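Local coordinates for protein amidase, hydantoinase/carbamoylase family (Burkholderia vietnamiensis, PDB 5I4M) that probably hydrolyses N-carbamoyl-L-amino acids as a zinc-dependent amidase of the peptidase M20 family, at residues P98-S103 with H205-L210; N84-R89 with E142-T147; P156-S161 with G378-Y383. One frame throughout, in Å; residues are numbered along the deposited sequence. Where two conformers were deposited one is given.

Contact 1 of 3, residues P98-S103 with H205-L210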
loop_
_atom_site.group_PDB
_atom_site.type_symbol
_atom_site.label_atom_id
_atom_site.label_comp_id
_atom_site.label_asym_id
_atom_site.label_seq_id
_atom_site.Cartn_x
_atom_site.Cartn_y
_atom_site.Cartn_z
ATOM N N PRO A 98 22.512 -17.522 -35.111
ATOM C CA PRO A 98 22.378 -16.074 -35.273
ATOM C C PRO A 98 23.244 -15.295 -34.299
ATOM O O PRO A 98 23.603 -15.772 -33.221
ATOM C CB PRO A 98 20.892 -15.828 -34.980
ATOM C CG PRO A 98 20.553 -16.900 -33.971
ATOM C CD PRO A 98 21.348 -18.113 -34.425
ATOM N N VAL A 99 23.584 -14.077 -34.707
ATOM C CA VAL A 99 24.074 -13.062 -33.786
ATOM C C VAL A 99 22.865 -12.242 -33.369
ATOM O O VAL A 99 22.164 -11.688 -34.220
ATOM C CB VAL A 99 25.151 -12.180 -34.434
ATOM C CG1 VAL A 99 25.519 -11.044 -33.500
ATOM C CG2 VAL A 99 26.381 -13.023 -34.764
ATOM N N VAL A 100 22.586 -12.196 -32.072
ATOM C CA VAL A 100 21.329 -11.609 -31.632
ATOM C C VAL A 100 21.603 -10.356 -30.820
ATOM O O VAL A 100 22.659 -10.192 -30.202
ATOM C CB VAL A 100 20.454 -12.587 -30.825
ATOM C CG1 VAL A 100 20.350 -13.940 -31.548
ATOM C CG2 VAL A 100 20.989 -12.747 -29.433
ATOM N N THR A 101 20.632 -9.453 -30.848
ATOM C CA THR A 101 20.635 -8.292 -29.984
ATOM C C THR A 101 19.209 -8.087 -29.516
ATOM O O THR A 101 18.279 -8.738 -29.991
ATOM C CB THR A 101 21.157 -7.042 -30.705
ATOM O OG1 THR A 101 21.408 -6.011 -29.748
ATOM C CG2 THR A 101 20.130 -6.540 -31.722
ATOM N N GLY A 102 19.029 -7.163 -28.592
ATOM C CA GLY A 102 17.684 -6.920 -28.142
ATOM C C GLY A 102 17.619 -6.622 -26.669
ATOM O O GLY A 102 18.640 -6.596 -25.972
ATOM N N SER A 103 16.403 -6.418 -26.182
ATOM C CA SER A 103 16.210 -5.918 -24.832
ATOM C C SER A 103 14.733 -6.071 -24.500
ATOM O O SER A 103 14.089 -7.015 -24.971
ATOM C CB SER A 103 16.693 -4.463 -24.745
ATOM O OG SER A 103 16.973 -4.042 -23.405
ATOM N N HIS A 205 25.145 -17.705 -31.866
ATOM C CA HIS A 205 26.560 -17.500 -32.157
ATOM C C HIS A 205 27.168 -16.468 -31.216
ATOM O O HIS A 205 28.280 -16.660 -30.707
ATOM C CB HIS A 205 26.740 -17.069 -33.611
ATOM C CG HIS A 205 28.168 -16.890 -34.010
ATOM N ND1 HIS A 205 29.079 -17.923 -33.985
ATOM C CD2 HIS A 205 28.845 -15.800 -34.438
ATOM C CE1 HIS A 205 30.256 -17.476 -34.385
ATOM N NE2 HIS A 205 30.141 -16.190 -34.665
ATOM N N ALA A 206 26.452 -15.369 -30.977
ATOM C CA ALA A 206 26.886 -14.308 -30.078
ATOM C C ALA A 206 25.684 -13.428 -29.792
ATOM O O ALA A 206 24.723 -13.403 -30.562
ATOM C CB ALA A 206 28.027 -13.477 -30.671
ATOM N N ALA A 207 25.754 -12.697 -28.679
ATOM C CA ALA A 207 24.668 -11.815 -28.272
ATOM C C ALA A 207 25.252 -10.517 -27.736
ATOM O O ALA A 207 26.290 -10.525 -27.070
ATOM C CB ALA A 207 23.782 -12.475 -27.211
ATOM N N PHE A 208 24.606 -9.397 -28.068
ATOM C CA PHE A 208 24.976 -8.089 -27.550
ATOM C C PHE A 208 23.699 -7.365 -27.155
ATOM O O PHE A 208 22.714 -7.416 -27.889
ATOM C CB PHE A 208 25.720 -7.231 -28.589
ATOM C CG PHE A 208 27.030 -7.801 -29.043
ATOM C CD1 PHE A 208 28.204 -7.485 -28.379
ATOM C CD2 PHE A 208 27.091 -8.634 -30.148
ATOM C CE1 PHE A 208 29.418 -8.010 -28.796
ATOM C CE2 PHE A 208 28.291 -9.154 -30.580
ATOM C CZ PHE A 208 29.464 -8.842 -29.901
ATOM N N GLU A 209 23.713 -6.683 -26.013
ATOM C CA GLU A 209 22.598 -5.826 -25.627
ATOM C C GLU A 209 23.097 -4.403 -25.402
ATOM O O GLU A 209 24.061 -4.173 -24.664
ATOM C CB GLU A 209 21.886 -6.352 -24.374
ATOM C CG GLU A 209 20.743 -5.427 -23.886
ATOM C CD GLU A 209 19.859 -6.081 -22.841
ATOM O OE1 GLU A 209 20.141 -7.240 -22.483
ATOM O OE2 GLU A 209 18.865 -5.454 -22.397
ATOM N N LEU A 210 22.436 -3.458 -26.047
ATOM C CA LEU A 210 22.690 -2.033 -25.901
ATOM C C LEU A 210 21.713 -1.462 -24.872
ATOM O O LEU A 210 20.511 -1.745 -24.933
ATOM C CB LEU A 210 22.524 -1.355 -27.268
ATOM C CG LEU A 210 22.463 0.167 -27.344
ATOM C CD1 LEU A 210 23.779 0.771 -26.912
ATOM C CD2 LEU A 210 22.110 0.579 -28.783
HETATM O O HOH W 1 20.308 -4.156 -28.016
HETATM O O HOH W 2 19.274 -9.006 -24.864
HETATM O O HOH W 3 18.064 -1.319 -23.794
#
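S103 and E209 meet tip to tip where two parallel strands, 99-103 and 206-210, run side by side with axes 4.7 Å apart and 20° between their directions. The S103 hydroxyl, OG anti to the backbone N (chi1 -160°), donates to E209 OE2 at 2.6 Å, reaching that oxygen on its anti side and 30° out of the carboxylate plane. E209 stretches alongside G102, its CG 3.2 Å from G102 O, and its other oxygen, OE1, accepts from A381 N. T101 turns OG1 onto F208 O, donating at 2.7 Å from above the carbonyl plane; a water bound to OG1 also accepts from L210 N. On the face that T101 shares with V99, A206 and F208, V99 sends CG2 to the edge of the H205 ring, 3.7 Å from CD2, while H205 NE2 bonds E431. On the face of V100 and A207, V100 CG2 rests 3.6 Å from A207 CB. H104 and H211, which directly follow S103 and L210, bind zinc. The bonds from S103 OG and A381 N hold both oxygens of E209 and would limit the rotation of its carboxylate close to these two ligands.

Contact 2 of 3, residues N84-R89 with E142-T147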
loop_
_atom_site.group_PDB
_atom_site.type_symbol
_atom_site.label_atom_id
_atom_site.label_comp_id
_atom_site.label_asym_id
_atom_site.label_seq_id
_atom_site.Cartn_x
_atom_site.Cartn_y
_atom_site.Cartn_z
ATOM N N ASN A 84 8.592 -14.101 -25.931
ATOM C CA ASN A 84 9.746 -13.438 -26.517
ATOM C C ASN A 84 9.567 -13.366 -28.028
ATOM O O ASN A 84 9.101 -14.319 -28.662
ATOM C CB ASN A 84 11.045 -14.184 -26.187
ATOM C CG ASN A 84 11.267 -14.371 -24.697
ATOM O OD1 ASN A 84 11.117 -13.441 -23.911
ATOM N ND2 ASN A 84 11.662 -15.590 -24.301
ATOM N N VAL A 85 9.935 -12.226 -28.608
ATOM C CA VAL A 85 9.702 -11.953 -30.029
ATOM C C VAL A 85 11.049 -11.934 -30.736
ATOM O O VAL A 85 11.929 -11.145 -30.375
ATOM C CB VAL A 85 8.975 -10.617 -30.235
ATOM C CG1 VAL A 85 8.705 -10.391 -31.721
ATOM C CG2 VAL A 85 7.703 -10.554 -29.406
ATOM N N PHE A 86 11.195 -12.765 -31.773
ATOM C CA PHE A 86 12.446 -12.897 -32.514
ATOM C C PHE A 86 12.243 -12.377 -33.930
ATOM O O PHE A 86 11.482 -12.956 -34.711
ATOM C CB PHE A 86 12.916 -14.348 -32.505
ATOM C CG PHE A 86 13.132 -14.883 -31.115
ATOM C CD1 PHE A 86 12.080 -15.437 -30.394
ATOM C CD2 PHE A 86 14.378 -14.794 -30.517
ATOM C CE1 PHE A 86 12.281 -15.915 -29.098
ATOM C CE2 PHE A 86 14.584 -15.260 -29.222
ATOM C CZ PHE A 86 13.541 -15.822 -28.517
ATOM N N MET A 87 12.922 -11.284 -34.249
ATOM C CA MET A 87 12.842 -10.649 -35.556
ATOM C C MET A 87 14.159 -10.916 -36.274
ATOM O O MET A 87 15.207 -10.399 -35.873
ATOM C CB MET A 87 12.549 -9.159 -35.400
ATOM C CG MET A 87 11.181 -8.883 -34.784
ATOM S SD MET A 87 11.007 -7.279 -33.961
ATOM C CE MET A 87 11.703 -7.634 -32.339
ATOM N N ARG A 88 14.103 -11.730 -37.324
ATOM C CA ARG A 88 15.285 -12.347 -37.913
ATOM C C ARG A 88 15.568 -11.786 -39.301
ATOM O O ARG A 88 14.686 -11.775 -40.167
ATOM C CB ARG A 88 15.094 -13.862 -37.994
ATOM C CG ARG A 88 16.211 -14.630 -38.652
ATOM C CD ARG A 88 15.919 -16.107 -38.489
ATOM N NE ARG A 88 16.831 -16.964 -39.239
ATOM C CZ ARG A 88 17.831 -17.654 -38.699
ATOM N NH1 ARG A 88 18.078 -17.585 -37.384
ATOM N NH2 ARG A 88 18.587 -18.419 -39.483
ATOM N N ARG A 89 16.807 -11.342 -39.516
ATOM C CA ARG A 89 17.293 -10.956 -40.838
ATOM C C ARG A 89 18.215 -12.058 -41.348
ATOM O O ARG A 89 19.281 -12.296 -40.769
ATOM C CB ARG A 89 18.026 -9.612 -40.786
ATOM C CG ARG A 89 18.505 -9.096 -42.160
ATOM C CD ARG A 89 19.333 -7.829 -41.996
ATOM N NE ARG A 89 19.612 -7.132 -43.252
ATOM C CZ ARG A 89 20.699 -7.312 -43.996
ATOM N NH1 ARG A 89 21.628 -8.196 -43.631
ATOM N NH2 ARG A 89 20.853 -6.607 -45.108
ATOM N N GLU A 142 19.432 -11.274 -35.465
ATOM C CA GLU A 142 18.100 -11.197 -34.881
ATOM C C GLU A 142 18.018 -10.065 -33.871
ATOM O O GLU A 142 18.988 -9.773 -33.171
ATOM C CB GLU A 142 17.716 -12.515 -34.176
ATOM C CG GLU A 142 17.569 -13.708 -35.110
ATOM C CD GLU A 142 17.058 -14.950 -34.393
ATOM O OE1 GLU A 142 17.011 -16.025 -35.018
ATOM O OE2 GLU A 142 16.713 -14.853 -33.200
ATOM N N VAL A 143 16.849 -9.423 -33.801
ATOM C CA VAL A 143 16.496 -8.501 -32.722
ATOM C C VAL A 143 15.403 -9.158 -31.894
ATOM O O VAL A 143 14.436 -9.685 -32.455
ATOM C CB VAL A 143 16.016 -7.143 -33.264
ATOM C CG1 VAL A 143 15.818 -6.149 -32.119
ATOM C CG2 VAL A 143 16.992 -6.617 -34.289
ATOM N N VAL A 144 15.548 -9.127 -30.568
ATOM C CA VAL A 144 14.639 -9.829 -29.672
ATOM C C VAL A 144 13.972 -8.825 -28.743
ATOM O O VAL A 144 14.617 -7.882 -28.265
ATOM C CB VAL A 144 15.377 -10.920 -28.861
ATOM C CG1 VAL A 144 14.391 -11.725 -28.023
ATOM C CG2 VAL A 144 16.140 -11.868 -29.803
ATOM N N ILE A 145 12.670 -9.018 -28.506
ATOM C CA ILE A 145 11.988 -8.436 -27.354
ATOM C C ILE A 145 11.823 -9.536 -26.314
ATOM O O ILE A 145 11.146 -10.540 -26.570
ATOM C CB ILE A 145 10.619 -7.844 -27.725
ATOM C CG1 ILE A 145 10.777 -6.720 -28.750
ATOM C CG2 ILE A 145 9.927 -7.328 -26.451
ATOM C CD1 ILE A 145 9.493 -6.324 -29.435
ATOM N N TRP A 146 12.414 -9.344 -25.138
ATOM C CA TRP A 146 12.267 -10.306 -24.050
ATOM C C TRP A 146 11.116 -9.903 -23.140
ATOM O O TRP A 146 10.982 -8.735 -22.775
ATOM C CB TRP A 146 13.551 -10.416 -23.223
ATOM C CG TRP A 146 14.755 -10.832 -24.021
ATOM C CD1 TRP A 146 15.767 -10.022 -24.456
ATOM C CD2 TRP A 146 15.082 -12.158 -24.465
ATOM N NE1 TRP A 146 16.701 -10.761 -25.153
ATOM C CE2 TRP A 146 16.307 -12.073 -25.168
ATOM C CE3 TRP A 146 14.461 -13.409 -24.341
ATOM C CZ2 TRP A 146 16.917 -13.187 -25.749
ATOM C CZ3 TRP A 146 15.076 -14.520 -24.909
ATOM C CH2 TRP A 146 16.289 -14.400 -25.609
ATOM N N THR A 147 10.319 -10.891 -22.734
ATOM C CA THR A 147 9.096 -10.645 -21.975
ATOM C C THR A 147 9.363 -10.294 -20.513
ATOM O O THR A 147 10.184 -10.930 -19.845
ATOM C CB THR A 147 8.208 -11.886 -22.036
ATOM O OG1 THR A 147 7.757 -12.090 -23.380
ATOM C CG2 THR A 147 7.004 -11.766 -21.089
#
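F86 and V144 face each other as a non-hydrogen-bonded pair of the antiparallel strands 85-89 and 142-145, their side chains alongside and pointing the same way. With CG anti to its carbonyl carbon (chi1 -59°), F86 leads from CB, 3.9 Å from E142 OE2, to CD2, which touches V144 CG2 at 3.5 Å. CE2 touches both V144 methyls, CG1 sitting over the ring face, 4.2 Å from the centroid, as a CH-pi contact. At the tip, the edge of F86 points at the face of the six-membered ring of W146: this offset edge-to-face pair has centroids 5.7 Å apart and planes at 87°. V144 CG1 also covers a face of the W146 ring. Past it, N84 OD1 accepts from T147 N at 2.9 Å, nearly straight; the N84 side chain takes over where the backbone pairs V85-I145 and M87-V143 end. R88 NH1 donates in its guanidinium plane to the anti lone pair of E142 OE1 at 3.0 Å. That oxygen also bridges to R202, which makes a cation-pi contact with F86. Two arginines thus share one buried carboxylate, and their charges would be expected to keep it ionised.

Contact 3 of 3, residues P156-S161 with G378-Y383. With 3PG (3-phosphoglyceric acid), chain E.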
loop_
_atom_site.group_PDB
_atom_site.type_symbol
_atom_site.label_atom_id
_atom_site.label_comp_id
_atom_site.label_asym_id
_atom_site.label_seq_id
_atom_site.Cartn_x
_atom_site.Cartn_y
_atom_site.Cartn_z
ATOM N N PRO A 156 10.118 -12.585 -10.422
ATOM C CA PRO A 156 11.173 -11.577 -10.461
ATOM C C PRO A 156 11.488 -11.096 -11.868
ATOM O O PRO A 156 10.747 -11.370 -12.816
ATOM C CB PRO A 156 12.368 -12.330 -9.874
ATOM C CG PRO A 156 12.185 -13.703 -10.405
ATOM C CD PRO A 156 10.681 -13.947 -10.362
ATOM N N ALA A 157 12.608 -10.391 -11.993
ATOM C CA ALA A 157 13.049 -9.859 -13.270
ATOM C C ALA A 157 13.620 -10.956 -14.168
ATOM O O ALA A 157 14.001 -12.037 -13.712
ATOM C CB ALA A 157 14.118 -8.792 -13.050
ATOM N N MET A 158 13.673 -10.651 -15.466
ATOM C CA MET A 158 14.464 -11.408 -16.435
ATOM C C MET A 158 14.011 -12.865 -16.550
ATOM O O MET A 158 14.796 -13.742 -16.914
ATOM C CB MET A 158 15.951 -11.337 -16.073
ATOM C CG MET A 158 16.519 -9.913 -16.081
ATOM S SD MET A 158 17.783 -9.655 -14.805
ATOM C CE MET A 158 18.929 -10.976 -15.178
ATOM N N VAL A 159 12.744 -13.156 -16.243
ATOM C CA VAL A 159 12.364 -14.563 -16.157
ATOM C C VAL A 159 12.286 -15.181 -17.548
ATOM O O VAL A 159 12.614 -16.357 -17.731
ATOM C CB VAL A 159 11.046 -14.718 -15.371
ATOM C CG1 VAL A 159 10.490 -16.123 -15.515
ATOM C CG2 VAL A 159 11.303 -14.439 -13.902
ATOM N N ALA A 160 11.887 -14.406 -18.556
ATOM C CA ALA A 160 11.702 -14.992 -19.881
ATOM C C ALA A 160 13.036 -15.318 -20.542
ATOM O O ALA A 160 13.162 -16.354 -21.209
ATOM C CB ALA A 160 10.864 -14.058 -20.760
ATOM N N SER A 161 14.051 -14.451 -20.375
ATOM C CA SER A 161 15.380 -14.835 -20.830
ATOM C C SER A 161 15.969 -15.912 -19.930
ATOM O O SER A 161 16.766 -16.731 -20.394
ATOM C CB SER A 161 16.308 -13.621 -20.912
ATOM O OG SER A 161 16.327 -12.879 -19.704
ATOM N N GLY A 378 20.271 -5.625 -13.718
ATOM C CA GLY A 378 20.188 -6.859 -14.464
ATOM C C GLY A 378 19.634 -6.604 -15.856
ATOM O O GLY A 378 18.879 -5.659 -16.083
ATOM N N HIS A 379 20.034 -7.459 -16.793
ATOM C CA HIS A 379 19.570 -7.381 -18.166
ATOM C C HIS A 379 19.378 -8.788 -18.689
ATOM O O HIS A 379 19.976 -9.735 -18.184
ATOM C CB HIS A 379 20.567 -6.626 -19.044
ATOM C CG HIS A 379 20.960 -5.311 -18.471
ATOM N ND1 HIS A 379 20.155 -4.196 -18.567
ATOM C CD2 HIS A 379 22.044 -4.938 -17.753
ATOM C CE1 HIS A 379 20.741 -3.186 -17.948
ATOM N NE2 HIS A 379 21.891 -3.607 -17.452
ATOM N N ASP A 380 18.541 -8.917 -19.716
ATOM C CA ASP A 380 18.400 -10.216 -20.356
ATOM C C ASP A 380 19.750 -10.763 -20.798
ATOM O O ASP A 380 19.975 -11.975 -20.733
ATOM C CB ASP A 380 17.426 -10.110 -21.524
ATOM C CG ASP A 380 16.035 -9.706 -21.067
ATOM O OD1 ASP A 380 15.413 -10.499 -20.338
ATOM O OD2 ASP A 380 15.559 -8.600 -21.430
ATOM N N ALA A 381 20.678 -9.879 -21.188
ATOM C CA ALA A 381 22.022 -10.312 -21.554
ATOM C C ALA A 381 22.712 -11.097 -20.435
ATOM O O ALA A 381 23.566 -11.946 -20.719
ATOM C CB ALA A 381 22.872 -9.101 -21.938
ATOM N N CYS A 382 22.380 -10.828 -19.165
ATOM C CA CYS A 382 23.020 -11.579 -18.077
ATOM C C CYS A 382 22.690 -13.060 -18.158
ATOM O O CYS A 382 23.530 -13.911 -17.834
ATOM C CB CYS A 382 22.603 -11.027 -16.713
ATOM S SG CYS A 382 23.011 -9.270 -16.493
ATOM N N TYR A 383 21.469 -13.395 -18.579
ATOM C CA TYR A 383 21.129 -14.801 -18.761
ATOM C C TYR A 383 21.635 -15.346 -20.088
ATOM O O TYR A 383 22.069 -16.503 -20.159
ATOM C CB TYR A 383 19.617 -14.986 -18.627
ATOM C CG TYR A 383 19.171 -15.105 -17.180
ATOM C CD1 TYR A 383 19.894 -15.869 -16.271
ATOM C CD2 TYR A 383 18.027 -14.449 -16.722
ATOM C CE1 TYR A 383 19.477 -15.994 -14.941
ATOM C CE2 TYR A 383 17.612 -14.562 -15.399
ATOM C CZ TYR A 383 18.341 -15.330 -14.515
ATOM O OH TYR A 383 17.924 -15.448 -13.203
HETATM C C1 3PG E . 16.857 -4.732 -12.328
HETATM O O1 3PG E . 16.179 -4.157 -11.457
HETATM O O2 3PG E . 18.102 -4.637 -12.388
HETATM C C2 3PG E . 16.130 -5.572 -13.338
HETATM O O3 3PG E . 17.031 -6.520 -13.938
HETATM C C3 3PG E . 15.585 -4.656 -14.410
HETATM O O1P 3PG E . 16.674 -4.045 -15.106
HETATM P P 3PG E . 16.387 -2.732 -16.041
HETATM O O2P 3PG E . 15.149 -3.044 -16.847
HETATM O O3P 3PG E . 16.161 -1.614 -15.033
HETATM O O4P 3PG E . 17.660 -2.615 -16.899
HETATM O O HOH W 4 13.063 -11.561 -19.485
#
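M158 and S161 bracket the start of helix 159-164 and lean on the segment leading into the helix that holds C382 and Y383, the closest CA pair being S161 and D380 at 5.5 Å. M158, at the N-cap position, has positive phi (62°). In the other segment G378 is extended and its N donates to O2 of 3-phosphoglyceric acid at 2.7 Å, close to linear at 168°; H247 and N296 of the second subunit bind the same ligand. The S161 hydroxyl, with chi1 52° placing OG between the backbone N and carbonyl carbon, donates to the anti lone pair of D380 OD1 at 2.6 Å. A water that accepts from S161 N donates to the same oxygen. M158, bent at chi2 and chi3, brings SD to 3.7 Å from G378 CA and 3.3 Å from O3 of the ligand, then turns CE onto H379 O at 3.4 Å. Its CB meets Y383 CE2 at 3.7 Å, the two side chains crossing at about a right angle. Bordering the ligand pocket, M158 and Y383 also reach strand 337-350 through Y346 and F344; A157 touches W236 of strand 225-242, and A381 packs on strand 390-395.

From the N terminus, strand 85-89 comes first, followed by strand 99-103. Contact 2 closes when the chain returns as 142-147, after contact 1 has already opened at 98-103; contact 1 closes only at 205-210, and the two therefore cross. Strand 141-145 lies between strands 85-89 and 99-103, bonded to the latter through T101 N to E142 O and V144 N to T101 O, giving the order 85-89, 141-145, 99-103, 206-212. Contact 3 opens at 156-161, after contact 2 has closed but within the span of contact 1, which it crosses by closing at 378-383. It joins the strand ends to the ligand pocket: contact 1 reaches it through E209, and W146 CB of contact 2 packs against D380 OD2.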